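Local coordinates for protein bifunctional cytochrome P450/NADPH--P450 reductase (Deinococcus aerius, PDB 7F3H) that probably hydroxylates organic substrates at a heme-thiolate iron, using electrons from NADPH delivered through a reductase domain of the same polypeptide, at residues 105-110 against 238-243; 109-114 against 404-409. All coordinates share one frame; numbering follows the deposited sequence.

Interaction 1 of 2, residues 105-110 against 238-243; sequences RILLPA and GLMLNA
I106 faces A243 and A110 faces L239, so residues 105-110 and 238-243 run antiparallel to each other. The CA atoms of I106 and A243 are 6.6 Å apart, whereas those of A110 and L239 stand 7.9 Å apart. Residues 105-107 belong to helix 98-107 and residues 238-242 to helix 236-242; A243 N still bonds to L239 O, while A110 N makes a weak bond to L107 O. The side chains meet as an apolar seam that buries 268 Å², counting both sides. L239 is its fork. Its CG is anti to the backbone N (chi1 -180°), which extends the side chain toward residues 105-110. CD1 of L239 meets CB of A110 at 3.6 Å, and CD2 of L239 reaches CG2 of I106 at 3.9 Å, with CD2 of L107 slightly farther off. I106 and L239 thus lie alongside one another, pointing opposite ways. The same CG2 of I106 also rests on the CB of A243 at 3.7 Å, so a single methyl bridges two residues one helical turn apart. Along the flank of this seam L107 and M240 pass at a slant. CD2 of L107 touches CG of M240 at 3.6 Å and SD of M240 at 3.9 Å, while the bend at chi3 turns the terminal methyl of M240 aside. Outside the seam, R105 adds a salt bridge to D245, just beyond residues 238-243. The contact joins helix 98-107 to helix 236-242, the C and H helices of the P450 fold, and the long helix 254-285 lies against both, receiving L107 and M240 on F264.

Interaction 2 of 2, residues 109-114 against 404-409; sequences PAFSQR and ACIGRQ. With HEM (protoporphyrin IX containing Fe), chain E.
F111 and I406 form the apolar half of this contact, their side chains crossing at about a right angle. CG2 of I406 sits over one face of the F111 ring in a CH-pi contact, 4.3 Å from the ring centroid and 18° off the normal, while CG1 of I406 approaches CD1 of F111 to 3.7 Å. With CG1 of I406 anti to the backbone N (chi1 -158°), CG2 of I406 takes the position between N and carbonyl carbon, where it also meets the heme methyl CMA at 3.5 Å. F264 makes an edge-to-face contact with the F111 ring. Residues 404-409 include part of the cysteine-ligand loop of the P450 signature, F-x-x-G-x-R-x-C-x-G, which leads into helix 408-425. Here C405 binds the heme iron through SG at 2.4 Å, and G407 places its CA 3.5 Å from C2B of the porphyrin, where a beta-carbon would clash. The polar half centres on the F111 carbonyl. NE2 of Q409 donates to F111 O at 2.8 Å with an N-H...O angle of 151°, and a water donates to both F111 O and I406 O. OE1 of Q409 accepts from NH1 of R408 at 2.7 Å on a lone pair; with NE2 and OE1 both engaged, the amide is held against a flip. An alanine in place of Q409 would probably leave F111 O without its amide donor and set the R408 guanidinium free to turn. Q113 crosses the same side chain, its OE1 lying 3.3 Å from CG of Q409, while its NE2 bonds to the hydroxyl of Y309.

Overall arrangement
Interactions 1 and 2 start from one continuous stretch, sharing P109 and A110, and their centres are about 12 Å apart on the same side of the chain's centre. Helix 98-107 and the residues just after it supply the first contact, and the turn leading into helix 113-137 supplies the second. Their partners come later in the chain, first helix 236-242, then the cysteine loop ahead of helix 408-425. The two contacts touch where L107 and L108 meet CD1 of I406, and A110 and F111 both pack on L236. One connection between two helices is thereby joined both to helix 236-242 and to the loop that carries the iron ligand.

Interaction 1 of 2, residues 105-110 against 238-243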
loop_
_atom_site.group_PDB
_atom_site.type_symbol
_atom_site.label_atom_id
_atom_site.label_comp_id
_atom_site.label_asym_id
_atom_site.label_seq_id
_atom_site.Cartn_x
_atom_site.Cartn_y
_atom_site.Cartn_z
ATOM N N ARG A 105 11.619 -15.972 5.409
ATOM C CA ARG A 105 11.917 -16.483 6.742
ATOM C C ARG A 105 12.899 -15.582 7.483
ATOM O O ARG A 105 12.801 -15.443 8.700
ATOM C CB ARG A 105 12.426 -17.908 6.643
ATOM C CG ARG A 105 11.351 -18.879 6.139
ATOM C CD ARG A 105 11.902 -20.281 6.128
ATOM N NE ARG A 105 13.015 -20.469 5.187
ATOM C CZ ARG A 105 12.861 -20.874 3.926
ATOM N NH1 ARG A 105 11.639 -21.116 3.453
ATOM N NH2 ARG A 105 13.927 -21.046 3.141
ATOM N N ILE A 106 13.842 -14.951 6.779
ATOM C CA ILE A 106 14.766 -14.037 7.446
ATOM C C ILE A 106 14.037 -12.783 7.938
ATOM O O ILE A 106 14.227 -12.340 9.079
ATOM C CB ILE A 106 15.943 -13.682 6.517
ATOM C CG1 ILE A 106 16.859 -14.904 6.326
ATOM C CG2 ILE A 106 16.721 -12.480 7.079
ATOM C CD1 ILE A 106 18.108 -14.626 5.510
ATOM N N LEU A 107 13.188 -12.200 7.094
ATOM C CA LEU A 107 12.647 -10.869 7.366
ATOM C C LEU A 107 11.403 -10.859 8.264
ATOM O O LEU A 107 11.249 -9.884 9.014
ATOM C CB LEU A 107 12.343 -10.138 6.051
ATOM C CG LEU A 107 13.581 -9.631 5.278
ATOM C CD1 LEU A 107 13.202 -9.074 3.910
ATOM C CD2 LEU A 107 14.427 -8.633 6.069
ATOM N N LEU A 108 10.542 -11.912 8.263
ATOM C CA LEU A 108 9.373 -11.932 9.158
ATOM C C LEU A 108 9.649 -11.511 10.586
ATOM O O LEU A 108 8.874 -10.700 11.123
ATOM C CB LEU A 108 8.663 -13.293 9.265
ATOM C CG LEU A 108 7.577 -13.697 8.292
ATOM C CD1 LEU A 108 7.134 -15.136 8.516
ATOM C CD2 LEU A 108 6.401 -12.741 8.644
ATOM N N PRO A 109 10.663 -12.030 11.275
ATOM C CA PRO A 109 10.849 -11.598 12.663
ATOM C C PRO A 109 11.161 -10.128 12.759
ATOM O O PRO A 109 10.789 -9.501 13.756
ATOM C CB PRO A 109 12.049 -12.448 13.118
ATOM C CG PRO A 109 12.041 -13.623 12.217
ATOM C CD PRO A 109 11.613 -13.093 10.897
ATOM N N ALA A 110 11.757 -9.540 11.714
ATOM C CA ALA A 110 12.110 -8.125 11.676
ATOM C C ALA A 110 10.926 -7.213 11.404
ATOM O O ALA A 110 11.093 -5.991 11.488
ATOM C CB ALA A 110 13.177 -7.853 10.601
ATOM N N GLY A 238 21.222 -3.963 8.252
ATOM C CA GLY A 238 22.113 -4.619 9.195
ATOM C C GLY A 238 21.673 -6.028 9.542
ATOM O O GLY A 238 22.500 -6.921 9.737
ATOM N N LEU A 239 20.361 -6.249 9.602
ATOM C CA LEU A 239 19.830 -7.580 9.864
ATOM C C LEU A 239 20.034 -8.491 8.667
ATOM O O LEU A 239 20.369 -9.672 8.832
ATOM C CB LEU A 239 18.347 -7.479 10.245
ATOM C CG LEU A 239 17.584 -8.772 10.573
ATOM C CD1 LEU A 239 16.518 -8.566 11.640
ATOM C CD2 LEU A 239 16.910 -9.304 9.314
ATOM N N MET A 240 19.833 -7.968 7.452
ATOM C CA MET A 240 20.004 -8.820 6.281
ATOM C C MET A 240 21.469 -9.147 6.019
ATOM O O MET A 240 21.751 -10.117 5.302
ATOM C CB MET A 240 19.387 -8.152 5.042
ATOM C CG MET A 240 17.875 -7.958 5.088
ATOM S SD MET A 240 17.092 -7.498 3.502
ATOM C CE MET A 240 17.361 -5.710 3.590
ATOM N N LEU A 241 22.400 -8.391 6.630
ATOM C CA LEU A 241 23.837 -8.640 6.475
ATOM C C LEU A 241 24.314 -9.823 7.303
ATOM O O LEU A 241 25.213 -10.550 6.867
ATOM C CB LEU A 241 24.652 -7.401 6.857
ATOM C CG LEU A 241 24.552 -6.196 5.924
ATOM C CD1 LEU A 241 25.638 -5.195 6.261
ATOM C CD2 LEU A 241 24.630 -6.618 4.468
ATOM N N ASN A 242 23.716 -10.033 8.480
ATOM C CA ASN A 242 24.105 -11.083 9.415
ATOM C C ASN A 242 23.214 -12.319 9.321
ATOM O O ASN A 242 23.704 -13.428 9.083
ATOM C CB ASN A 242 24.054 -10.552 10.857
ATOM C CG ASN A 242 24.898 -9.295 11.065
ATOM O OD1 ASN A 242 26.020 -9.179 10.545
ATOM N ND2 ASN A 242 24.361 -8.346 11.846
ATOM N N ALA A 243 21.901 -12.126 9.461
ATOM C CA ALA A 243 20.942 -13.212 9.613
ATOM C C ALA A 243 21.111 -14.325 8.581
ATOM O O ALA A 243 21.386 -14.080 7.404
ATOM C CB ALA A 243 19.528 -12.646 9.525
#

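Interaction 2 of 2, residues 109-114 against 404-409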
loop_
_atom_site.group_PDB
_atom_site.type_symbol
_atom_site.label_atom_id
_atom_site.label_comp_id
_atom_site.label_asym_id
_atom_site.label_seq_id
_atom_site.Cartn_x
_atom_site.Cartn_y
_atom_site.Cartn_z
ATOM N N PRO A 109 10.663 -12.030 11.275
ATOM C CA PRO A 109 10.849 -11.598 12.663
ATOM C C PRO A 109 11.161 -10.128 12.759
ATOM O O PRO A 109 10.789 -9.501 13.756
ATOM C CB PRO A 109 12.049 -12.448 13.118
ATOM C CG PRO A 109 12.041 -13.623 12.217
ATOM C CD PRO A 109 11.613 -13.093 10.897
ATOM N N ALA A 110 11.757 -9.540 11.714
ATOM C CA ALA A 110 12.110 -8.125 11.676
ATOM C C ALA A 110 10.926 -7.213 11.404
ATOM O O ALA A 110 11.093 -5.991 11.488
ATOM C CB ALA A 110 13.177 -7.853 10.601
ATOM N N PHE A 111 9.771 -7.780 11.014
ATOM C CA PHE A 111 8.559 -7.031 10.665
ATOM C C PHE A 111 7.385 -7.346 11.586
ATOM O O PHE A 111 6.244 -6.919 11.313
ATOM C CB PHE A 111 8.158 -7.319 9.215
ATOM C CG PHE A 111 8.973 -6.572 8.193
ATOM C CD1 PHE A 111 9.851 -7.267 7.365
ATOM C CD2 PHE A 111 8.816 -5.208 8.014
ATOM C CE1 PHE A 111 10.605 -6.601 6.413
ATOM C CE2 PHE A 111 9.567 -4.517 7.054
ATOM C CZ PHE A 111 10.459 -5.210 6.244
ATOM N N SER A 112 7.619 -8.129 12.630
ATOM C CA SER A 112 6.584 -8.476 13.584
ATOM C C SER A 112 6.305 -7.303 14.487
ATOM O O SER A 112 7.104 -6.372 14.592
ATOM C CB SER A 112 7.016 -9.657 14.445
ATOM O OG SER A 112 8.163 -9.320 15.219
ATOM N N GLN A 113 5.162 -7.373 15.175
ATOM C CA GLN A 113 4.818 -6.338 16.139
ATOM C C GLN A 113 5.917 -6.135 17.185
ATOM O O GLN A 113 6.288 -4.989 17.470
ATOM C CB GLN A 113 3.474 -6.657 16.790
ATOM C CG GLN A 113 2.822 -5.472 17.490
ATOM C CD GLN A 113 2.598 -4.273 16.570
ATOM O OE1 GLN A 113 2.007 -4.379 15.488
ATOM N NE2 GLN A 113 3.084 -3.121 17.001
ATOM N N ARG A 114 6.439 -7.217 17.803
ATOM C CA ARG A 114 7.429 -6.948 18.863
ATOM C C ARG A 114 8.690 -6.265 18.299
ATOM O O ARG A 114 9.467 -5.677 19.057
ATOM C CB ARG A 114 7.752 -8.157 19.782
ATOM C CG ARG A 114 8.589 -9.199 19.212
ATOM C CD ARG A 114 7.737 -10.081 18.450
ATOM N NE ARG A 114 8.335 -11.323 17.927
ATOM C CZ ARG A 114 7.696 -12.184 17.146
ATOM N NH1 ARG A 114 8.323 -13.291 16.738
ATOM N NH2 ARG A 114 6.378 -12.063 16.944
ATOM N N ALA A 404 0.989 -12.422 1.860
ATOM C CA ALA A 404 0.414 -11.250 2.487
ATOM C C ALA A 404 1.491 -10.182 2.692
ATOM O O ALA A 404 2.691 -10.435 2.546
ATOM C CB ALA A 404 -0.236 -11.634 3.812
ATOM N N CYS A 405 1.036 -8.964 2.979
ATOM C CA CYS A 405 1.937 -7.846 3.259
ATOM C C CYS A 405 2.853 -8.156 4.432
ATOM O O CYS A 405 2.386 -8.359 5.548
ATOM C CB CYS A 405 1.127 -6.575 3.549
ATOM S SG CYS A 405 2.173 -5.105 3.787
ATOM N N ILE A 406 4.164 -8.172 4.201
ATOM C CA ILE A 406 5.068 -8.323 5.341
ATOM C C ILE A 406 5.260 -7.008 6.071
ATOM O O ILE A 406 5.744 -7.008 7.213
ATOM C CB ILE A 406 6.435 -8.862 4.902
ATOM C CG1 ILE A 406 7.193 -9.527 6.067
ATOM C CG2 ILE A 406 7.259 -7.761 4.238
ATOM C CD1 ILE A 406 8.410 -10.313 5.560
ATOM N N GLY A 407 4.949 -5.881 5.418
ATOM C CA GLY A 407 5.119 -4.545 5.944
ATOM C C GLY A 407 3.956 -4.023 6.759
ATOM O O GLY A 407 4.064 -2.918 7.297
ATOM N N ARG A 408 2.890 -4.828 6.931
ATOM C CA ARG A 408 1.644 -4.370 7.548
ATOM C C ARG A 408 1.878 -3.656 8.883
ATOM O O ARG A 408 1.378 -2.540 9.098
ATOM C CB ARG A 408 0.709 -5.559 7.760
ATOM C CG ARG A 408 -0.550 -5.229 8.516
ATOM C CD ARG A 408 -1.463 -6.466 8.797
ATOM N NE ARG A 408 -2.528 -6.066 9.721
ATOM C CZ ARG A 408 -2.360 -5.940 11.041
ATOM N NH1 ARG A 408 -1.179 -6.215 11.565
ATOM N NH2 ARG A 408 -3.355 -5.545 11.844
ATOM N N GLN A 409 2.624 -4.289 9.805
ATOM C CA GLN A 409 2.786 -3.701 11.137
ATOM C C GLN A 409 3.603 -2.421 11.082
ATOM O O GLN A 409 3.296 -1.451 11.798
ATOM C CB GLN A 409 3.401 -4.708 12.117
ATOM C CG GLN A 409 2.455 -5.850 12.514
ATOM C CD GLN A 409 2.365 -6.918 11.436
ATOM O OE1 GLN A 409 1.280 -7.282 10.989
ATOM N NE2 GLN A 409 3.524 -7.415 10.998
HETATM C CHA HEM E . 2.745 -7.211 -0.072
HETATM C CHB HEM E . 6.133 -4.460 2.065
HETATM C CHC HEM E . 2.701 -1.219 3.282
HETATM C CHD HEM E . -0.616 -3.827 0.894
HETATM C C1A HEM E . 3.948 -6.752 0.405
HETATM C C2A HEM E . 5.230 -7.391 0.199
HETATM C C3A HEM E . 6.176 -6.664 0.815
HETATM C C4A HEM E . 5.526 -5.486 1.366
HETATM C CMA HEM E . 7.693 -6.984 0.867
HETATM C CAA HEM E . 5.409 -8.744 -0.508
HETATM C CBA HEM E . 5.373 -9.831 0.572
HETATM C CGA HEM E . 5.624 -11.227 0.000
HETATM O O1A HEM E . 6.447 -11.948 0.627
HETATM O O2A HEM E . 5.136 -11.623 -1.101
HETATM C C1B HEM E . 5.509 -3.361 2.621
HETATM C C2B HEM E . 6.141 -2.316 3.417
HETATM C C3B HEM E . 5.174 -1.457 3.787
HETATM C C4B HEM E . 3.929 -1.890 3.179
HETATM C CMB HEM E . 7.633 -2.306 3.808
HETATM C CAB HEM E . 5.247 -0.128 4.570
HETATM C CBB HEM E . 6.377 0.475 4.947
HETATM C C1C HEM E . 1.496 -1.626 2.733
HETATM C C2C HEM E . 0.188 -0.977 2.888
HETATM C C3C HEM E . -0.683 -1.733 2.193
HETATM C C4C HEM E . 0.004 -2.860 1.638
HETATM C CMC HEM E . -0.084 0.345 3.665
HETATM C CAC HEM E . -2.182 -1.607 1.969
HETATM C CBC HEM E . -2.896 -0.631 2.511
HETATM C C1D HEM E . 0.001 -4.967 0.418
HETATM C C2D HEM E . -0.626 -6.004 -0.396
HETATM C C3D HEM E . 0.310 -6.919 -0.642
HETATM C C4D HEM E . 1.558 -6.512 -0.028
HETATM C CMD HEM E . -2.100 -6.061 -0.878
HETATM C CAD HEM E . 0.082 -8.174 -1.465
HETATM C CBD HEM E . 0.360 -7.726 -2.875
HETATM C CGD HEM E . 0.046 -8.803 -3.857
HETATM O O1D HEM E . 0.581 -8.662 -4.983
HETATM O O2D HEM E . -0.714 -9.772 -3.528
HETATM N NA HEM E . 4.176 -5.580 1.093
HETATM N NB HEM E . 4.169 -3.080 2.507
HETATM N NC HEM E . 1.338 -2.762 1.949
HETATM N ND HEM E . 1.328 -5.314 0.622
HETATM FE FE HEM E . 2.692 -4.272 1.620
HETATM O O HOH W 1 5.420 -5.037 9.311
#